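Local coordinates for protein structure-specific endonuclease subunit SLX1 (Candida glabrata, PDB 4XLG) that probably serves as the catalytic subunit of the SLX1-SLX4 endonuclease, making single-strand cuts in duplex DNA near junctions with single-stranded DNA during repair and recombination, at residues N32-L37 / N192-T197; T57-M62 / D177-V182; D166-I171 / N183-E188. The protein carries 1 engineered substitution. One frame throughout, in Å; residues are numbered along the deposited sequence. Where two conformers were deposited one is given.

Contact 1: residues N32-L37 / N192-T197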
ATOM      1  N   ASN B  32      -9.018  -0.654 -10.152  1.00 19.29           N
ATOM      2  CA  ASN B  32      -8.927  -0.293 -11.560  1.00 18.80           C
ATOM      3  C   ASN B  32      -9.439   1.146 -11.695  1.00 18.51           C
ATOM      4  O   ASN B  32     -10.636   1.364 -11.846  1.00 19.31           O
ATOM      5  CB  ASN B  32      -9.742  -1.236 -12.459  1.00 19.46           C
ATOM      6  CG  ASN B  32      -9.617  -0.899 -13.940  1.00 22.23           C
ATOM      7  OD1 ASN B  32      -9.261   0.225 -14.311  1.00 18.95           O
ATOM      8  ND2 ASN B  32      -9.942  -1.858 -14.784  1.00 20.53           N
ATOM      9  N   PRO B  33      -8.513   2.082 -11.683  1.00 19.51           N
ATOM     10  CA  PRO B  33      -8.901   3.508 -11.686  1.00 19.95           C
ATOM     11  C   PRO B  33      -9.437   3.956 -13.043  1.00 19.06           C
ATOM     12  O   PRO B  33     -10.177   4.969 -13.072  1.00 19.35           O
ATOM     13  CB  PRO B  33      -7.586   4.240 -11.322  1.00 19.58           C
ATOM     14  CG  PRO B  33      -6.477   3.304 -11.917  1.00 20.96           C
ATOM     15  CD  PRO B  33      -7.049   1.884 -11.623  1.00 20.30           C
ATOM     16  N   VAL B  34      -9.086   3.261 -14.143  1.00 17.34           N
ATOM     17  CA  VAL B  34      -9.596   3.666 -15.443  1.00 18.92           C
ATOM     18  C   VAL B  34     -11.107   3.356 -15.530  1.00 18.91           C
ATOM     19  O   VAL B  34     -11.941   4.227 -15.857  1.00 20.15           O
ATOM     20  CB  VAL B  34      -8.833   2.931 -16.614  1.00 21.68           C
ATOM     21  CG1 VAL B  34      -9.444   3.421 -17.942  1.00 23.28           C
ATOM     22  CG2 VAL B  34      -7.304   3.289 -16.494  1.00 21.62           C
ATOM     23  N   ARG B  35     -11.445   2.081 -15.209  1.00 18.87           N
ATOM     24  CA  ARG B  35     -12.830   1.660 -15.215  1.00 19.99           C
ATOM     25  C   ARG B  35     -13.648   2.519 -14.205  1.00 20.10           C
ATOM     26  O   ARG B  35     -14.782   2.975 -14.496  1.00 20.30           O
ATOM     27  CB  ARG B  35     -12.903   0.187 -14.828  1.00 18.63           C
ATOM     28  CG  ARG B  35     -14.330  -0.347 -14.865  1.00 25.56           C
ATOM     29  CD  ARG B  35     -14.272  -1.894 -14.734  1.00 35.01           C
ATOM     30  NE  ARG B  35     -15.645  -2.316 -14.964  1.00 48.33           N
ATOM     31  CZ  ARG B  35     -16.536  -2.371 -13.980  1.00 49.37           C
ATOM     32  NH1 ARG B  35     -17.800  -2.719 -14.237  1.00 50.77           N
ATOM     33  NH2 ARG B  35     -16.123  -2.121 -12.732  1.00 42.06           N
ATOM     34  N   ARG B  36     -13.027   2.758 -13.057  1.00 20.53           N
ATOM     35  CA  ARG B  36     -13.734   3.538 -12.000  1.00 18.00           C
ATOM     36  C   ARG B  36     -14.006   4.952 -12.462  1.00 21.37           C
ATOM     37  O   ARG B  36     -15.099   5.495 -12.250  1.00 18.20           O
ATOM     38  CB  ARG B  36     -12.919   3.577 -10.729  1.00 18.11           C
ATOM     39  CG  ARG B  36     -13.563   4.441  -9.574  1.00 20.37           C
ATOM     40  CD  ARG B  36     -14.961   3.940  -9.194  1.00 21.39           C
ATOM     41  NE  ARG B  36     -14.889   2.558  -8.709  1.00 24.44           N
ATOM     42  CZ  ARG B  36     -14.428   2.225  -7.513  1.00 24.77           C
ATOM     43  NH1 ARG B  36     -14.332   0.926  -7.201  1.00 29.53           N
ATOM     44  NH2 ARG B  36     -14.133   3.149  -6.594  1.00 27.35           N
ATOM     45  N   LEU B  37     -13.005   5.590 -13.067  1.00 19.38           N
ATOM     46  CA  LEU B  37     -13.249   6.940 -13.556  1.00 21.83           C
ATOM     47  C   LEU B  37     -14.326   6.959 -14.647  1.00 22.68           C
ATOM     48  O   LEU B  37     -15.166   7.859 -14.664  1.00 20.47           O
ATOM     49  CB  LEU B  37     -11.904   7.544 -14.035  1.00 20.00           C
ATOM     50  CG  LEU B  37     -11.930   9.017 -14.445  1.00 23.45           C
ATOM     51  CD1 LEU B  37     -12.469   9.913 -13.298  1.00 19.90           C
ATOM     52  CD2 LEU B  37     -10.442   9.364 -14.804  1.00 30.12           C
ATOM     53  N   ASN B 192      -2.315   5.380 -18.695  1.00 24.31           N
ATOM     54  CA  ASN B 192      -0.880   5.122 -18.824  1.00 26.78           C
ATOM     55  C   ASN B 192      -0.257   4.622 -17.543  1.00 26.12           C
ATOM     56  O   ASN B 192       0.485   3.606 -17.569  1.00 28.18           O
ATOM     57  CB  ASN B 192      -0.146   6.385 -19.293  1.00 27.59           C
ATOM     58  CG  ASN B 192      -0.441   6.701 -20.752  1.00 39.08           C
ATOM     59  OD1 ASN B 192      -1.018   5.868 -21.476  1.00 43.72           O
ATOM     60  ND2 ASN B 192      -0.089   7.928 -21.182  1.00 44.82           N
ATOM     61  N   LEU B 193      -0.572   5.282 -16.417  1.00 22.76           N
ATOM     62  CA  LEU B 193      -0.022   4.876 -15.124  1.00 24.33           C
ATOM     63  C   LEU B 193      -0.479   3.443 -14.781  1.00 26.19           C
ATOM     64  O   LEU B 193       0.341   2.599 -14.398  1.00 25.88           O
ATOM     65  CB  LEU B 193      -0.458   5.824 -13.987  1.00 24.15           C
ATOM     66  CG  LEU B 193      -0.014   5.332 -12.577  1.00 31.48           C
ATOM     67  CD1 LEU B 193       1.521   5.427 -12.404  1.00 31.05           C
ATOM     68  CD2 LEU B 193      -0.717   6.060 -11.465  1.00 34.34           C
ATOM     69  N   TYR B 194      -1.774   3.174 -14.949  1.00 21.25           N
ATOM     70  CA  TYR B 194      -2.325   1.878 -14.541  1.00 20.23           C
ATOM     71  C   TYR B 194      -1.751   0.727 -15.401  1.00 24.17           C
ATOM     72  O   TYR B 194      -1.275  -0.294 -14.876  1.00 23.91           O
ATOM     73  CB  TYR B 194      -3.832   1.908 -14.689  1.00 21.15           C
ATOM     74  CG  TYR B 194      -4.568   0.659 -14.306  1.00 20.86           C
ATOM     75  CD1 TYR B 194      -4.404   0.096 -13.022  1.00 20.68           C
ATOM     76  CD2 TYR B 194      -5.520   0.109 -15.155  1.00 20.96           C
ATOM     77  CE1 TYR B 194      -5.129  -1.019 -12.633  1.00 19.55           C
ATOM     78  CE2 TYR B 194      -6.263  -1.024 -14.767  1.00 21.07           C
ATOM     79  CZ  TYR B 194      -6.056  -1.554 -13.493  1.00 18.41           C
ATOM     80  OH  TYR B 194      -6.820  -2.596 -13.112  1.00 22.17           O
ATOM     81  N   SER B 195      -1.790   0.901 -16.719  1.00 23.52           N
ATOM     82  CA  SER B 195      -1.460  -0.240 -17.612  1.00 26.60           C
ATOM     83  C   SER B 195       0.035  -0.484 -17.496  1.00 28.19           C
ATOM     84  O   SER B 195       0.537  -1.642 -17.573  1.00 27.06           O
ATOM     85  CB  SER B 195      -1.883   0.043 -19.076  1.00 25.17           C
ATOM     86  OG  SER B 195      -3.303   0.023 -19.168  1.00 27.63           O
ATOM     87  N   THR B 196       0.767   0.602 -17.303  1.00 25.22           N
ATOM     88  CA  THR B 196       2.219   0.437 -17.173  1.00 30.45           C
ATOM     89  C   THR B 196       2.586  -0.274 -15.871  1.00 28.78           C
ATOM     90  O   THR B 196       3.498  -1.108 -15.851  1.00 29.14           O
ATOM     91  CB  THR B 196       2.950   1.793 -17.243  1.00 34.43           C
ATOM     92  OG1 THR B 196       2.858   2.326 -18.596  1.00 30.94           O
ATOM     93  CG2 THR B 196       4.437   1.604 -16.957  1.00 38.07           C
ATOM     94  N   THR B 197       1.902   0.084 -14.778  1.00 24.45           N
ATOM     95  CA  THR B 197       2.162  -0.535 -13.471  1.00 25.06           C
ATOM     96  C   THR B 197       1.916  -2.042 -13.573  1.00 28.13           C
ATOM     97  O   THR B 197       2.744  -2.848 -13.129  1.00 25.97           O
ATOM     98  CB  THR B 197       1.276   0.100 -12.363  1.00 26.94           C
ATOM     99  OG1 THR B 197       1.664   1.462 -12.259  1.00 28.80           O
ATOM    100  CG2 THR B 197       1.542  -0.576 -10.994  1.00 26.70           C
TER
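The phenol ring of Y194 receives P33 on one face, with CD of the proline 3.7 Å from the ring centroid and 20° off the normal, a CH-pi contact. N32 and V34 come in obliquely: V34 CG2 is 3.9 Å from Y194 CD2, while N32 OD1 lies 3.3 Å from Y194 CE2. The N32 amide is turned 31° from the plane of this ring, and the two side chains cross at about a right angle. F10 adds a further aromatic partner, meeting Y194 edge-to-face. Here the GIY-YIG domain, through the N-cap and the first two residues of helix 33-41, meets one tyrosine of the long helix 176-213. N32 is the N-cap of that shorter helix. Its CG stands anti to the backbone N (chi1 -178°), and OD1 accepts an almost straight bond from R35 N at 3.0 Å, with the donor above the carbonyl plane; a second bond from V34 N is weak. The same oxygen that caps the helix therefore also touches the tyrosine. P33 also reaches M62 and I65 of the central strand 60-67, and V34 rests on M187 and Q191 of helix 176-213.

Contact 2: residues T57-M62 / D177-V182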
ATOM      1  N   THR B  57     -21.299  18.593 -12.527  1.00 22.47           N
ATOM      2  CA  THR B  57     -20.254  18.017 -11.673  1.00 21.60           C
ATOM      3  C   THR B  57     -19.363  17.057 -12.489  1.00 22.52           C
ATOM      4  O   THR B  57     -18.127  17.148 -12.472  1.00 22.00           O
ATOM      5  CB  THR B  57     -20.848  17.256 -10.502  1.00 24.37           C
ATOM      6  OG1 THR B  57     -21.600  18.186  -9.710  1.00 27.61           O
ATOM      7  CG2 THR B  57     -19.759  16.717  -9.629  1.00 28.15           C
ATOM      8  N   ARG B  58     -19.996  16.151 -13.215  1.00 24.70           N
ATOM      9  CA  ARG B  58     -19.256  15.393 -14.253  1.00 20.07           C
ATOM     10  C   ARG B  58     -18.959  16.253 -15.496  1.00 20.12           C
ATOM     11  O   ARG B  58     -19.767  17.095 -15.912  1.00 23.23           O
ATOM     12  CB  ARG B  58     -20.109  14.188 -14.674  1.00 20.30           C
ATOM     13  CG  ARG B  58     -20.394  13.235 -13.530  1.00 23.13           C
ATOM     14  CD  ARG B  58     -21.500  12.321 -14.104  1.00 26.23           C
ATOM     15  NE  ARG B  58     -21.854  11.275 -13.185  1.00 35.60           N
ATOM     16  CZ  ARG B  58     -22.771  11.389 -12.226  1.00 41.76           C
ATOM     17  NH1 ARG B  58     -23.383  12.563 -12.019  1.00 42.01           N
ATOM     18  NH2 ARG B  58     -23.067  10.326 -11.484  1.00 38.87           N
ATOM     19  N   PRO B  59     -17.808  16.021 -16.137  1.00 19.97           N
ATOM     20  CA  PRO B  59     -16.826  15.004 -15.749  1.00 19.04           C
ATOM     21  C   PRO B  59     -15.876  15.433 -14.633  1.00 19.60           C
ATOM     22  O   PRO B  59     -15.573  16.649 -14.475  1.00 19.33           O
ATOM     23  CB  PRO B  59     -15.981  14.805 -17.054  1.00 19.23           C
ATOM     24  CG  PRO B  59     -16.118  16.150 -17.788  1.00 22.56           C
ATOM     25  CD  PRO B  59     -17.517  16.680 -17.442  1.00 20.55           C
ATOM     26  N   TRP B  60     -15.359  14.433 -13.957  1.00 19.46           N
ATOM     27  CA  TRP B  60     -14.353  14.595 -12.925  1.00 20.53           C
ATOM     28  C   TRP B  60     -12.974  14.454 -13.531  1.00 22.51           C
ATOM     29  O   TRP B  60     -12.763  13.605 -14.401  1.00 21.87           O
ATOM     30  CB  TRP B  60     -14.513  13.480 -11.873  1.00 18.97           C
ATOM     31  CG  TRP B  60     -15.778  13.478 -11.113  1.00 20.47           C
ATOM     32  CD1 TRP B  60     -16.909  12.723 -11.388  1.00 21.83           C
ATOM     33  CD2 TRP B  60     -16.032  14.157  -9.892  1.00 22.28           C
ATOM     34  NE1 TRP B  60     -17.852  12.927 -10.400  1.00 21.72           N
ATOM     35  CE2 TRP B  60     -17.329  13.783  -9.462  1.00 22.45           C
ATOM     36  CE3 TRP B  60     -15.280  15.045  -9.110  1.00 20.21           C
ATOM     37  CZ2 TRP B  60     -17.898  14.263  -8.271  1.00 22.43           C
ATOM     38  CZ3 TRP B  60     -15.839  15.531  -7.913  1.00 19.10           C
ATOM     39  CH2 TRP B  60     -17.133  15.145  -7.505  1.00 22.63           C
ATOM     40  N   GLU B  61     -12.000  15.171 -12.977  1.00 20.28           N
ATOM     41  CA  GLU B  61     -10.573  14.911 -13.264  1.00 17.62           C
ATOM     42  C   GLU B  61      -9.978  14.098 -12.105  1.00 21.03           C
ATOM     43  O   GLU B  61     -10.182  14.468 -10.950  1.00 19.96           O
ATOM     44  CB  GLU B  61      -9.792  16.272 -13.376  1.00 18.55           C
ATOM     45  CG  GLU B  61      -8.277  16.075 -13.623  1.00 21.10           C
ATOM     46  CD  GLU B  61      -7.492  17.383 -13.475  1.00 23.56           C
ATOM     47  OE1 GLU B  61      -8.060  18.397 -13.003  1.00 22.88           O
ATOM     48  OE2 GLU B  61      -6.286  17.386 -13.842  1.00 23.69           O
ATOM     49  N   MET B  62      -9.307  12.970 -12.387  1.00 18.87           N
ATOM     50  CA  MET B  62      -8.605  12.296 -11.285  1.00 18.05           C
ATOM     51  C   MET B  62      -7.286  13.035 -11.093  1.00 18.12           C
ATOM     52  O   MET B  62      -6.413  12.950 -11.933  1.00 20.13           O
ATOM     53  CB  MET B  62      -8.387  10.802 -11.606  1.00 19.70           C
ATOM     54  CG  MET B  62      -7.704  10.071 -10.394  1.00 19.16           C
ATOM     55  SD  MET B  62      -7.554   8.289 -10.725  1.00 22.07           S
ATOM     56  CE  MET B  62      -9.280   7.807 -10.668  1.00 20.22           C
ATOM     57  N   ASP B 177     -15.979  22.100 -25.146  1.00 25.14           N
ATOM     58  CA  ASP B 177     -14.777  21.466 -25.722  1.00 27.67           C
ATOM     59  C   ASP B 177     -13.553  21.469 -24.778  1.00 27.05           C
ATOM     60  O   ASP B 177     -12.759  20.521 -24.775  1.00 25.96           O
ATOM     61  CB  ASP B 177     -14.428  22.167 -27.044  1.00 29.65           C
ATOM     62  CG  ASP B 177     -15.349  21.718 -28.187  1.00 37.19           C
ATOM     63  OD1 ASP B 177     -16.206  20.823 -27.965  1.00 37.48           O
ATOM     64  OD2 ASP B 177     -15.187  22.242 -29.295  1.00 39.03           O
ATOM     65  N   ASP B 178     -13.344  22.574 -24.063  1.00 22.71           N
ATOM     66  CA  ASP B 178     -12.247  22.622 -23.080  1.00 21.11           C
ATOM     67  C   ASP B 178     -12.426  21.592 -21.993  1.00 23.67           C
ATOM     68  O   ASP B 178     -11.459  20.957 -21.580  1.00 22.41           O
ATOM     69  CB  ASP B 178     -12.141  24.044 -22.440  1.00 22.75           C
ATOM     70  CG  ASP B 178     -11.604  25.070 -23.449  1.00 35.48           C
ATOM     71  OD1 ASP B 178     -10.544  24.822 -24.008  1.00 38.28           O
ATOM     72  OD2 ASP B 178     -12.251  26.098 -23.701  1.00 36.48           O
ATOM     73  N   ILE B 179     -13.655  21.410 -21.520  1.00 20.69           N
ATOM     74  CA  ILE B 179     -13.948  20.483 -20.446  1.00 18.63           C
ATOM     75  C   ILE B 179     -13.683  19.054 -20.937  1.00 21.43           C
ATOM     76  O   ILE B 179     -13.048  18.221 -20.252  1.00 20.89           O
ATOM     77  CB  ILE B 179     -15.444  20.643 -19.981  1.00 19.82           C
ATOM     78  CG1 ILE B 179     -15.592  21.995 -19.260  1.00 19.85           C
ATOM     79  CG2 ILE B 179     -15.871  19.427 -19.056  1.00 20.78           C
ATOM     80  CD1 ILE B 179     -17.077  22.346 -18.967  1.00 22.18           C
ATOM     81  N   MET B 180     -14.145  18.761 -22.146  1.00 22.39           N
ATOM     82  CA  MET B 180     -13.963  17.423 -22.773  0.54 21.99           C
ATOM     83  C   MET B 180     -12.505  17.108 -22.978  1.00 23.28           C
ATOM     84  O   MET B 180     -12.072  15.975 -22.810  1.00 24.00           O
ATOM     85  CB  MET B 180     -14.646  17.341 -24.139  0.54 22.63           C
ATOM     86  CG  MET B 180     -16.143  17.576 -24.092  0.54 28.07           C
ATOM     87  SD  MET B 180     -17.075  17.081 -25.559  0.54 51.23           S
ATOM     88  CE  MET B 180     -15.932  15.910 -26.340  0.54 31.11           C
ATOM     89  N   ASP B 181     -11.758  18.120 -23.413  1.00 21.41           N
ATOM     90  CA  ASP B 181     -10.305  17.949 -23.683  1.00 24.81           C
ATOM     91  C   ASP B 181      -9.594  17.558 -22.359  1.00 23.27           C
ATOM     92  O   ASP B 181      -8.731  16.682 -22.326  1.00 24.81           O
ATOM     93  CB  ASP B 181      -9.724  19.237 -24.228  1.00 27.63           C
ATOM     94  CG  ASP B 181      -8.193  19.177 -24.442  1.00 40.70           C
ATOM     95  OD1 ASP B 181      -7.757  18.367 -25.273  1.00 41.13           O
ATOM     96  OD2 ASP B 181      -7.434  19.957 -23.794  1.00 51.11           O
ATOM     97  N   VAL B 182      -9.944  18.253 -21.274  1.00 21.40           N
ATOM     98  CA  VAL B 182      -9.353  17.907 -19.967  1.00 19.91           C
ATOM     99  C   VAL B 182      -9.678  16.458 -19.572  1.00 23.32           C
ATOM    100  O   VAL B 182      -8.783  15.673 -19.190  1.00 20.79           O
ATOM    101  CB  VAL B 182      -9.819  18.919 -18.841  1.00 20.72           C
ATOM    102  CG1 VAL B 182      -9.371  18.385 -17.421  1.00 23.18           C
ATOM    103  CG2 VAL B 182      -9.282  20.318 -19.152  1.00 23.06           C
TER
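At I179, chi1 of -70° sets CG2 anti to the backbone N and directs this methyl at P59, whose ring has a C-gamma endo pucker and follows a cis peptide bond. CG2 meets the CG-CD side of the pyrrolidine: I179 CG2 lies 3.5 Å from P59 CG and 3.6 Å from P59 CD, so one methyl touches two neighbouring ring carbons. The two side chains cross at about a right angle. One helical turn further on, a looser pairing follows. The E61 side chain runs out extended, with CG anti to its backbone N (chi1 178°), and its CD comes only to 4.5 Å from V182 CG1. The CA atoms of E61 and V182 come to 7.4 Å, the nearest CA pair across the two segments.

The arrangement is a helix laid against the beginning of a sheet strand. Strand 60-67 is central in the five-stranded mixed sheet to which the GIY-YIG region contributes strands 12-18, 25-30 and 60-67, and the residues leading into it are tied to the neighbouring strand region by backbone hydrogen bonds, P59 with I19 and E61 with Q17. Helix 176-213 then adds I179 and V182 from its N-terminal part. V182 also touches I19, while P59 continues onto N183 and N41, so that helix 33-41 takes part as well.

The carboxylate of E61 finds its polar partner away from V182: OE2 accepts from ND2 of N134, which fixes the end of the side chain while its carbons approach the helix. Since no hydrogen bond joins 57-62 to 177-182, cohesion here is dispersive and rests on shape: a stiff proline ring against a branched aliphatic side chain, with one carboxylate oxygen of the glutamate hydrogen-bonded by N134.

Contact 3: residues D166-I171 / N183-E188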
ATOM      1  N   ASP B 166       3.659  14.695 -19.012  1.00 35.06           N
ATOM      2  CA  ASP B 166       2.536  15.409 -19.656  1.00 35.79           C
ATOM      3  C   ASP B 166       1.323  15.608 -18.727  1.00 29.14           C
ATOM      4  O   ASP B 166       0.192  15.704 -19.187  1.00 26.74           O
ATOM      5  CB  ASP B 166       2.070  14.676 -20.922  1.00 37.78           C
ATOM      6  CG  ASP B 166       3.181  14.482 -21.928  1.00 49.92           C
ATOM      7  OD1 ASP B 166       4.034  15.392 -22.099  1.00 49.44           O
ATOM      8  OD2 ASP B 166       3.187  13.385 -22.530  1.00 53.43           O
ATOM      9  N   ALA B 167       1.565  15.669 -17.417  1.00 28.53           N
ATOM     10  CA  ALA B 167       0.522  16.052 -16.446  1.00 26.50           C
ATOM     11  C   ALA B 167      -0.165  17.338 -16.887  1.00 26.12           C
ATOM     12  O   ALA B 167       0.484  18.264 -17.441  1.00 26.91           O
ATOM     13  CB  ALA B 167       1.133  16.254 -15.039  1.00 25.03           C
ATOM     14  N   LEU B 168      -1.459  17.417 -16.634  1.00 25.35           N
ATOM     15  CA  LEU B 168      -2.191  18.661 -16.890  1.00 28.50           C
ATOM     16  C   LEU B 168      -1.730  19.765 -15.932  1.00 31.36           C
ATOM     17  O   LEU B 168      -1.223  19.514 -14.860  1.00 27.88           O
ATOM     18  CB  LEU B 168      -3.701  18.435 -16.737  1.00 25.45           C
ATOM     19  CG  LEU B 168      -4.208  17.410 -17.755  1.00 28.64           C
ATOM     20  CD1 LEU B 168      -5.728  17.430 -17.788  1.00 25.70           C
ATOM     21  CD2 LEU B 168      -3.535  17.664 -19.171  1.00 32.75           C
ATOM     22  N   THR B 169      -1.964  21.001 -16.318  1.00 30.30           N
ATOM     23  CA  THR B 169      -1.607  22.108 -15.456  1.00 33.34           C
ATOM     24  C   THR B 169      -2.852  22.933 -15.119  1.00 31.13           C
ATOM     25  O   THR B 169      -3.794  22.409 -14.525  1.00 30.28           O
ATOM     26  CB  THR B 169      -0.504  22.978 -16.109  1.00 37.45           C
ATOM     27  OG1 THR B 169      -0.904  23.398 -17.426  1.00 37.90           O
ATOM     28  CG2 THR B 169       0.797  22.142 -16.222  1.00 40.09           C
ATOM     29  N   GLU B 170      -2.861  24.221 -15.458  1.00 32.69           N
ATOM     30  CA  GLU B 170      -4.064  24.983 -15.115  1.00 33.87           C
ATOM     31  C   GLU B 170      -5.236  24.477 -15.991  1.00 32.04           C
ATOM     32  O   GLU B 170      -5.095  24.298 -17.188  1.00 34.62           O
ATOM     33  CB  GLU B 170      -3.852  26.500 -15.308  1.00 37.19           C
ATOM     34  CG  GLU B 170      -5.017  27.324 -14.734  1.00 47.31           C
ATOM     35  CD  GLU B 170      -4.755  28.849 -14.723  1.00 59.23           C
ATOM     36  N   ILE B 171      -6.392  24.284 -15.382  1.00 27.93           N
ATOM     37  CA  ILE B 171      -7.541  23.732 -16.085  1.00 26.15           C
ATOM     38  C   ILE B 171      -8.359  24.853 -16.730  1.00 31.38           C
ATOM     39  O   ILE B 171      -8.676  25.847 -16.055  1.00 29.53           O
ATOM     40  CB  ILE B 171      -8.415  22.907 -15.116  1.00 28.38           C
ATOM     41  CG1 ILE B 171      -7.620  21.681 -14.588  1.00 29.95           C
ATOM     42  CG2 ILE B 171      -9.752  22.448 -15.788  1.00 24.12           C
ATOM     43  CD1 ILE B 171      -6.945  20.803 -15.705  1.00 25.44           C
ATOM     44  N   ASN B 183     -10.938  16.067 -19.739  1.00 18.74           N
ATOM     45  CA  ASN B 183     -11.391  14.731 -19.379  1.00 19.30           C
ATOM     46  C   ASN B 183     -10.615  13.688 -20.235  1.00 21.73           C
ATOM     47  O   ASN B 183     -10.093  12.692 -19.685  1.00 22.40           O
ATOM     48  CB  ASN B 183     -12.891  14.649 -19.593  1.00 21.71           C
ATOM     49  CG  ASN B 183     -13.481  13.263 -19.438  1.00 22.36           C
ATOM     50  OD1 ASN B 183     -14.442  12.980 -20.130  1.00 25.28           O
ATOM     51  ND2 ASN B 183     -12.970  12.409 -18.544  1.00 21.58           N
ATOM     52  N   GLU B 184     -10.524  13.940 -21.545  1.00 20.95           N
ATOM     53  CA  GLU B 184      -9.854  12.934 -22.405  1.00 20.62           C
ATOM     54  C   GLU B 184      -8.372  12.818 -22.074  1.00 24.27           C
ATOM     55  O   GLU B 184      -7.817  11.699 -22.060  1.00 22.46           O
ATOM     56  CB  GLU B 184     -10.029  13.297 -23.891  1.00 24.39           C
ATOM     57  CG  GLU B 184     -11.478  13.075 -24.263  1.00 30.68           C
ATOM     58  N   LYS B 185      -7.710  13.955 -21.840  1.00 21.51           N
ATOM     59  CA  LYS B 185      -6.272  13.910 -21.540  0.51 22.39           C
ATOM     60  C   LYS B 185      -6.026  13.260 -20.193  1.00 21.42           C
ATOM     61  O   LYS B 185      -5.094  12.446 -20.047  1.00 20.73           O
ATOM     62  CB  LYS B 185      -5.638  15.307 -21.563  0.51 23.59           C
ATOM     63  CG  LYS B 185      -5.369  15.829 -23.003  0.51 26.70           C
ATOM     64  CD  LYS B 185      -4.825  17.256 -22.969  0.51 31.44           C
ATOM     65  CE  LYS B 185      -4.308  17.702 -24.342  0.51 36.00           C
ATOM     66  NZ  LYS B 185      -5.252  17.331 -25.427  0.51 40.50           N
ATOM     67  N   ASN B 186      -6.858  13.609 -19.213  1.00 19.00           N
ATOM     68  CA  ASN B 186      -6.711  13.002 -17.887  1.00 21.54           C
ATOM     69  C   ASN B 186      -6.927  11.474 -17.963  1.00 23.12           C
ATOM     70  O   ASN B 186      -6.185  10.707 -17.358  1.00 19.87           O
ATOM     71  CB  ASN B 186      -7.706  13.646 -16.922  1.00 19.08           C
ATOM     72  CG  ASN B 186      -7.711  12.987 -15.517  1.00 16.69           C
ATOM     73  OD1 ASN B 186      -8.705  12.392 -15.102  1.00 19.76           O
ATOM     74  ND2 ASN B 186      -6.597  13.173 -14.779  1.00 20.37           N
ATOM     75  N   MET B 187      -7.913  11.028 -18.726  1.00 19.81           N
ATOM     76  CA  MET B 187      -8.153   9.551 -18.860  1.00 20.58           C
ATOM     77  C   MET B 187      -6.897   8.871 -19.398  1.00 22.10           C
ATOM     78  O   MET B 187      -6.557   7.769 -18.948  1.00 22.09           O
ATOM     79  CB  MET B 187      -9.311   9.236 -19.850  1.00 21.95           C
ATOM     80  CG  MET B 187     -10.686   9.478 -19.216  1.00 27.72           C
ATOM     81  SD  MET B 187     -11.042   8.224 -17.874  1.00 35.35           S
ATOM     82  CE  MET B 187     -11.011   6.690 -18.728  1.00 37.00           C
ATOM     83  N   GLU B 188      -6.261   9.507 -20.357  1.00 20.98           N
ATOM     84  CA  GLU B 188      -5.084   8.896 -21.006  1.00 21.00           C
ATOM     85  C   GLU B 188      -3.963   8.796 -19.932  1.00 24.74           C
ATOM     86  O   GLU B 188      -3.230   7.800 -19.869  1.00 23.79           O
ATOM     87  CB  GLU B 188      -4.597   9.701 -22.238  1.00 25.11           C
ATOM     88  CG  GLU B 188      -3.579   8.872 -22.946  1.00 44.33           C
ATOM     89  CD  GLU B 188      -4.242   7.576 -23.465  1.00 60.80           C
ATOM     90  OE1 GLU B 188      -3.733   6.439 -23.230  1.00 68.74           O
ATOM     91  OE2 GLU B 188      -5.329   7.720 -24.067  1.00 65.61           O
TER
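L168 meets K185 and N186 where the last strand of the sheet ends beside the long helix. Strand 160-168 runs parallel to strand 129-132, to which helix 135-143 connects it in a beta-alpha-beta crossover; after the strand the chain loops back into helix 176-213, so this contact closes a short return. Past a corner at D166, the short strand end 167-168 is tied by backbone bonds of L168 with F133 and Q135.

The two methyls of the leucine differ in burial rather than in distance. CD1 is set among N186, V182 and E61: it approaches the helix backbone, 4.2 Å from N186 N, and the same CD1 also packs on V182, while the side chain touches E61 and N134. A chi1 of -62° places CG anti to the carbonyl carbon, and from there the methyls divide the helix surface between them, CD1 over N186 and CD2 toward K185. N186 itself is buried, and its amide is not spent on the leucine: OD1 accepts from M62 N of strand 60-67, so its OD1 is satisfied by a strand N-H.

Toward solvent CD2 meets the chain of an exposed lysine. K185 was deposited in two conformers; in the one given, a bend at chi4 (45°) brings NZ into a salt bridge with D181 OD1 one turn back along the helix, a bridge that need not hold in the other. Only the aliphatic part of the chain then lies across the leucine, at roughly a right angle to it, with L168 CD2 and K185 CB 4.0 Å apart.

All three contacts use helix 176-213, and together they illustrate how one long helix can serve several parts of a sheet-based nuclease domain. Each is partly buried. Contacts 1 and 2 have no exposed residue among those that touch, whereas contact 3 includes the exposed K185. Contact 1 lies nearest the centre of the chain and is aromatic; contact 2, about 17 Å away between centres, is aliphatic; contact 3, about 9 Å from contact 2 between centres, pairs a leucine with a buried asparagine and an exposed lysine. None has a hydrogen bond between its two segments. L37 of the first contact packs on M187 of the third, so helix 33-41 joins the same packed layer.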